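Sensor protein (Rhodopseudomonas palustris, PDB 2OOL) senses light, through biliverdin held in the PAS-GAF part that this chain comprises, and probably signals as a histidine kinase. Local coordinates at residues S171-I176 and E315-V320; R175-D180 and Y308-A313. All coordinates share one frame; numbering follows the deposited sequence.

Overall arrangement
Contact 1 (171-176 with 315-320) and contact 2 (175-180 with 308-313) are successive steps along one pair of GAF-domain helices, 162-177 and 308-332. Because the helices run antiparallel, moving forward on the first means moving back on the second. The two contact centres lie about 8 Å apart, and Ile176 takes part in both. Helix 142-157 adds Phe145 and Ser148 beside that residue. The biliverdin is not touched by either contact: it lies about 11 Å from the side chain of Val173 and about 12 Å from that of Thr177. Both contacts lie near the second subunit, which packs against residues of helix 308-332.

Contact 1: residues S171-I176 and E315-V320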
loop_
_atom_site.group_PDB
_atom_site.type_symbol
_atom_site.label_atom_id
_atom_site.label_comp_id
_atom_site.label_asym_id
_atom_site.label_seq_id
_atom_site.Cartn_x
_atom_site.Cartn_y
_atom_site.Cartn_z
ATOM N N SER A 171 4.324 7.423 -13.318
ATOM C CA SER A 171 3.245 8.303 -12.888
ATOM C C SER A 171 2.776 8.028 -11.453
ATOM O O SER A 171 2.546 8.949 -10.684
ATOM C CB SER A 171 2.061 8.237 -13.890
ATOM O OG SER A 171 1.545 6.918 -13.928
ATOM N N GLU A 172 2.667 6.775 -11.051
ATOM C CA GLU A 172 2.342 6.512 -9.636
ATOM C C GLU A 172 3.456 6.965 -8.689
ATOM O O GLU A 172 3.198 7.521 -7.629
ATOM C CB GLU A 172 2.039 5.037 -9.394
ATOM C CG GLU A 172 1.864 4.671 -7.859
ATOM C CD GLU A 172 0.511 5.117 -7.285
ATOM O OE1 GLU A 172 -0.336 5.610 -8.040
ATOM O OE2 GLU A 172 0.274 4.942 -6.073
ATOM N N VAL A 173 4.696 6.731 -9.067
ATOM C CA VAL A 173 5.826 7.214 -8.280
ATOM C C VAL A 173 5.787 8.740 -8.151
ATOM O O VAL A 173 6.074 9.277 -7.083
ATOM C CB VAL A 173 7.191 6.688 -8.829
ATOM C CG1 VAL A 173 8.371 7.476 -8.284
ATOM C CG2 VAL A 173 7.403 5.208 -8.465
ATOM N N ARG A 174 5.395 9.448 -9.211
ATOM C CA ARG A 174 5.310 10.896 -9.127
ATOM C C ARG A 174 4.177 11.313 -8.185
ATOM O O ARG A 174 4.341 12.228 -7.382
ATOM C CB ARG A 174 5.113 11.553 -10.502
ATOM C CG ARG A 174 5.342 13.036 -10.439
ATOM C CD ARG A 174 5.359 13.731 -11.820
ATOM N NE ARG A 174 4.078 13.722 -12.534
ATOM C CZ ARG A 174 3.100 14.620 -12.389
ATOM N NH1 ARG A 174 3.199 15.623 -11.525
ATOM N NH2 ARG A 174 2.005 14.510 -13.127
ATOM N N ARG A 175 3.049 10.615 -8.285
ATOM C CA ARG A 175 1.913 10.798 -7.373
ATOM C C ARG A 175 2.287 10.785 -5.888
ATOM O O ARG A 175 1.826 11.627 -5.122
ATOM C CB ARG A 175 0.896 9.678 -7.592
ATOM C CG ARG A 175 -0.557 10.065 -7.340
ATOM C CD ARG A 175 -1.484 8.954 -7.837
ATOM N NE ARG A 175 -1.784 9.084 -9.268
ATOM C CZ ARG A 175 -1.466 8.222 -10.245
ATOM N NH1 ARG A 175 -0.837 7.083 -10.007
ATOM N NH2 ARG A 175 -1.844 8.503 -11.500
ATOM N N ILE A 176 3.135 9.849 -5.487
ATOM C CA ILE A 176 3.363 9.608 -4.069
ATOM C C ILE A 176 4.641 10.242 -3.557
ATOM O O ILE A 176 4.818 10.320 -2.354
ATOM C CB ILE A 176 3.317 8.098 -3.741
ATOM C CG1 ILE A 176 4.488 7.358 -4.395
ATOM C CG2 ILE A 176 1.955 7.485 -4.218
ATOM C CD1 ILE A 176 4.529 5.852 -4.076
ATOM N N GLU A 315 9.621 1.079 -4.084
ATOM C CA GLU A 315 10.382 -0.134 -4.307
ATOM C C GLU A 315 9.438 -1.267 -4.688
ATOM O O GLU A 315 9.735 -2.051 -5.584
ATOM C CB GLU A 315 11.204 -0.521 -3.078
ATOM C CG GLU A 315 12.102 -1.711 -3.337
ATOM C CD GLU A 315 12.853 -2.190 -2.078
ATOM O OE1 GLU A 315 12.506 -1.785 -0.957
ATOM O OE2 GLU A 315 13.787 -2.999 -2.216
ATOM N N LEU A 316 8.313 -1.328 -3.971
ATOM C CA LEU A 316 7.223 -2.245 -4.295
ATOM C C LEU A 316 6.759 -2.080 -5.738
ATOM O O LEU A 316 6.626 -3.075 -6.480
ATOM C CB LEU A 316 6.043 -2.032 -3.358
ATOM C CG LEU A 316 4.799 -2.893 -3.551
ATOM C CD1 LEU A 316 5.090 -4.401 -3.504
ATOM C CD2 LEU A 316 3.748 -2.490 -2.499
ATOM N N ILE A 317 6.489 -0.834 -6.117
ATOM C CA ILE A 317 6.081 -0.510 -7.490
ATOM C C ILE A 317 7.110 -1.014 -8.516
ATOM O O ILE A 317 6.751 -1.602 -9.559
ATOM C CB ILE A 317 5.789 0.993 -7.622
ATOM C CG1 ILE A 317 4.410 1.296 -7.003
ATOM C CG2 ILE A 317 5.769 1.482 -9.100
ATOM C CD1 ILE A 317 4.231 2.720 -6.594
ATOM N N ALA A 318 8.370 -0.804 -8.185
ATOM C CA ALA A 318 9.483 -1.189 -9.000
ATOM C C ALA A 318 9.541 -2.688 -9.144
ATOM O O ALA A 318 9.783 -3.195 -10.251
ATOM C CB ALA A 318 10.767 -0.676 -8.405
ATOM N N GLN A 319 9.359 -3.400 -8.028
ATOM C CA GLN A 319 9.392 -4.855 -8.042
ATOM C C GLN A 319 8.216 -5.449 -8.895
ATOM O O GLN A 319 8.400 -6.463 -9.583
ATOM C CB GLN A 319 9.373 -5.429 -6.630
ATOM C CG GLN A 319 10.651 -5.163 -5.759
ATOM C CD GLN A 319 10.468 -5.587 -4.302
ATOM O OE1 GLN A 319 9.363 -5.978 -3.910
ATOM N NE2 GLN A 319 11.546 -5.455 -3.464
ATOM N N VAL A 320 7.028 -4.861 -8.843
ATOM C CA VAL A 320 5.914 -5.333 -9.700
ATOM C C VAL A 320 6.172 -5.047 -11.175
ATOM O O VAL A 320 5.827 -5.883 -12.064
ATOM C CB VAL A 320 4.569 -4.698 -9.299
ATOM C CG1 VAL A 320 3.390 -5.091 -10.322
ATOM C CG2 VAL A 320 4.217 -5.073 -7.887
#
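Ile317 points from helix 308-332 toward helix 162-177 and meets Glu172, Val173 and Ile176. This is antiparallel helix packing within the GAF domain of the phytochrome. The short axes approach to 10.5 Å and run at 175° to each other. At that spacing the contact is made by side chains alone, and within 315-320 Ile317 makes all of it.

Its two branches have different partners. CG1 lies anti to the carbonyl carbon (chi1 -77°) and carries CD1 across to the other helix. There CD1 of Ile317 sits 3.3 Å from CG of Glu172, a close approach, with the two side chains crossing at about a right angle. The same CD1 meets CD1 of Ile176 tip to tip at 4.0 Å. The other branch, CG2 of Ile317, lies 4.1 Å from CG2 of Val173, and these two side chains cross obliquely. One isoleucine thus touches three residues spread over a full turn of the opposing helix.

Glu172 offers its aliphatic part to the isoleucine and uses its acid elsewhere. The chain bends at chi2, and the carboxylate then reaches Arg175 on the next turn. OE2 of Glu172 bonds to OG of Ser148 on helix 142-157, so both carboxylate oxygens have partners although the residue is buried. Val149 and Ala152 of that helix also touch Glu172. On the far side of helix 308-332, Gln319 bonds to Gln157 of the second subunit.

The salt bridge joins NH1 of Arg175 to OE1 of Glu172 at 2.5 Å. The oxygen is met on its anti side, 18° out of the carboxylate plane, and lies near the guanidinium plane.

Contact 2: residues R175-D180 and Y308-A313; sequences RITGFD and YEVRQA
This is a small, partly buried apolar contact between two helix ends in the GAF domain. The last turn of helix 162-177 meets the first turns of helix 308-332. The nearest CA atoms are those of Ile176 and Val310, 7.1 Å apart.

Val310 points at the other segment and does most of the touching from its side. Its CG1 stands anti to the backbone N (chi1 175°) and faces the C-terminal end of helix 162-177. There CG1 of Val310 comes to 3.4 Å from the carbonyl O of Ile176, so a methyl group meets backbone as well as side chain. The same methyl lies 4.3 Å from CG1 of Ile176 and 4.2 Å from CG2 of Thr177. One turn further along helix 308-332, CB of Ala313 meets CD1 of Ile176 at 3.9 Å. Ile176 therefore spans two consecutive turns, with its inner methylene by Val310 and its end by Ala313. Phe145 of helix 142-157 touches both Ile176 and Ala313.

Thr177 turns its methyl to Val310 and its hydroxyl back to its own helix. OG1 of Thr177 bonds to the carbonyl O of Val173. It also receives a weak bond from N of Phe179 at 3.3 Å, almost straight at 167°. Thr177 O accepts a bond from NE of Arg304, so the carbonyl at the helix end has a partner too.

Gly178 then leaves the helix with a positive phi of 70°. The chain turns there toward strand 181-187, while Phe179 packs on Ala280 of strand 280-288. Such an antiparallel helix pair, one leading into the central antiparallel sheet and the other following its last strand, belongs to the GAF fold of phytochromes.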
loop_
_atom_site.group_PDB
_atom_site.type_symbol
_atom_site.label_atom_id
_atom_site.label_comp_id
_atom_site.label_asym_id
_atom_site.label_seq_id
_atom_site.Cartn_x
_atom_site.Cartn_y
_atom_site.Cartn_z
ATOM N N ARG A 175 3.049 10.615 -8.285
ATOM C CA ARG A 175 1.913 10.798 -7.373
ATOM C C ARG A 175 2.287 10.785 -5.888
ATOM O O ARG A 175 1.826 11.627 -5.122
ATOM C CB ARG A 175 0.896 9.678 -7.592
ATOM C CG ARG A 175 -0.557 10.065 -7.340
ATOM C CD ARG A 175 -1.484 8.954 -7.837
ATOM N NE ARG A 175 -1.784 9.084 -9.268
ATOM C CZ ARG A 175 -1.466 8.222 -10.245
ATOM N NH1 ARG A 175 -0.837 7.083 -10.007
ATOM N NH2 ARG A 175 -1.844 8.503 -11.500
ATOM N N ILE A 176 3.135 9.849 -5.487
ATOM C CA ILE A 176 3.363 9.608 -4.069
ATOM C C ILE A 176 4.641 10.242 -3.557
ATOM O O ILE A 176 4.818 10.320 -2.354
ATOM C CB ILE A 176 3.317 8.098 -3.741
ATOM C CG1 ILE A 176 4.488 7.358 -4.395
ATOM C CG2 ILE A 176 1.955 7.485 -4.218
ATOM C CD1 ILE A 176 4.529 5.852 -4.076
ATOM N N THR A 177 5.514 10.703 -4.449
ATOM C CA THR A 177 6.753 11.375 -4.064
ATOM C C THR A 177 6.636 12.889 -4.154
ATOM O O THR A 177 7.333 13.615 -3.457
ATOM C CB THR A 177 7.988 10.903 -4.917
ATOM O OG1 THR A 177 7.818 11.176 -6.309
ATOM C CG2 THR A 177 8.266 9.415 -4.746
ATOM N N GLY A 178 5.779 13.368 -5.047
ATOM C CA GLY A 178 5.720 14.778 -5.376
ATOM C C GLY A 178 6.892 15.338 -6.160
ATOM O O GLY A 178 6.993 16.544 -6.325
ATOM N N PHE A 179 7.787 14.487 -6.649
ATOM C CA PHE A 179 8.987 14.978 -7.336
ATOM C C PHE A 179 8.541 15.495 -8.710
ATOM O O PHE A 179 7.573 15.006 -9.299
ATOM C CB PHE A 179 10.068 13.888 -7.460
ATOM C CG PHE A 179 11.097 13.875 -6.334
ATOM C CD1 PHE A 179 10.728 14.010 -4.987
ATOM C CD2 PHE A 179 12.428 13.688 -6.628
ATOM C CE1 PHE A 179 11.671 13.960 -3.990
ATOM C CE2 PHE A 179 13.391 13.623 -5.641
ATOM C CZ PHE A 179 13.016 13.764 -4.311
ATOM N N ASP A 180 9.239 16.510 -9.201
ATOM C CA ASP A 180 8.970 17.135 -10.505
ATOM C C ASP A 180 8.996 16.231 -11.755
ATOM O O ASP A 180 8.282 16.474 -12.711
ATOM C CB ASP A 180 9.995 18.273 -10.682
ATOM C CG ASP A 180 9.680 19.478 -9.799
ATOM O OD1 ASP A 180 8.481 19.664 -9.537
ATOM O OD2 ASP A 180 10.587 20.223 -9.362
ATOM N N TYR A 308 10.949 7.101 4.662
ATOM C CA TYR A 308 11.344 5.739 4.405
ATOM C C TYR A 308 10.189 4.902 3.827
ATOM O O TYR A 308 10.397 4.069 2.921
ATOM C CB TYR A 308 11.805 5.102 5.684
ATOM C CG TYR A 308 12.544 3.812 5.509
ATOM C CD1 TYR A 308 13.878 3.810 5.155
ATOM C CD2 TYR A 308 11.918 2.605 5.721
ATOM C CE1 TYR A 308 14.573 2.625 5.022
ATOM C CE2 TYR A 308 12.606 1.414 5.596
ATOM C CZ TYR A 308 13.919 1.432 5.234
ATOM O OH TYR A 308 14.622 0.247 5.107
ATOM N N GLU A 309 8.990 5.092 4.393
ATOM C CA GLU A 309 7.828 4.322 4.025
ATOM C C GLU A 309 7.388 4.649 2.581
ATOM O O GLU A 309 6.969 3.747 1.861
ATOM C CB GLU A 309 6.640 4.583 4.992
ATOM C CG GLU A 309 6.848 4.143 6.463
ATOM C CD GLU A 309 7.355 5.268 7.369
ATOM O OE1 GLU A 309 8.127 6.135 6.883
ATOM O OE2 GLU A 309 6.963 5.287 8.570
ATOM N N VAL A 310 7.505 5.908 2.159
ATOM C CA VAL A 310 7.242 6.252 0.771
ATOM C C VAL A 310 8.245 5.600 -0.187
ATOM O O VAL A 310 7.858 5.143 -1.277
ATOM C CB VAL A 310 7.120 7.759 0.539
ATOM C CG1 VAL A 310 6.977 8.065 -0.981
ATOM C CG2 VAL A 310 5.867 8.308 1.291
ATOM N N ARG A 311 9.505 5.513 0.229
ATOM C CA ARG A 311 10.549 4.828 -0.529
ATOM C C ARG A 311 10.282 3.351 -0.612
ATOM O O ARG A 311 10.489 2.770 -1.681
ATOM C CB ARG A 311 11.972 5.157 0.005
ATOM C CG ARG A 311 12.214 6.684 -0.012
ATOM C CD ARG A 311 13.631 7.210 0.094
ATOM N NE ARG A 311 14.524 6.570 1.046
ATOM C CZ ARG A 311 14.650 6.907 2.338
ATOM N NH1 ARG A 311 13.866 7.827 2.906
ATOM N NH2 ARG A 311 15.545 6.298 3.082
ATOM N N GLN A 312 9.787 2.727 0.462
ATOM C CA GLN A 312 9.406 1.324 0.411
ATOM C C GLN A 312 8.239 1.091 -0.589
ATOM O O GLN A 312 8.131 -0.003 -1.176
ATOM C CB GLN A 312 8.990 0.788 1.766
ATOM C CG GLN A 312 10.099 0.657 2.806
ATOM C CD GLN A 312 9.554 0.145 4.132
ATOM O OE1 GLN A 312 8.660 0.768 4.757
ATOM N NE2 GLN A 312 10.050 -1.001 4.547
ATOM N N ALA A 313 7.367 2.095 -0.735
ATOM C CA ALA A 313 6.249 2.009 -1.681
ATOM C C ALA A 313 6.760 2.053 -3.126
ATOM O O ALA A 313 6.382 1.230 -3.916
ATOM C CB ALA A 313 5.224 3.106 -1.436
#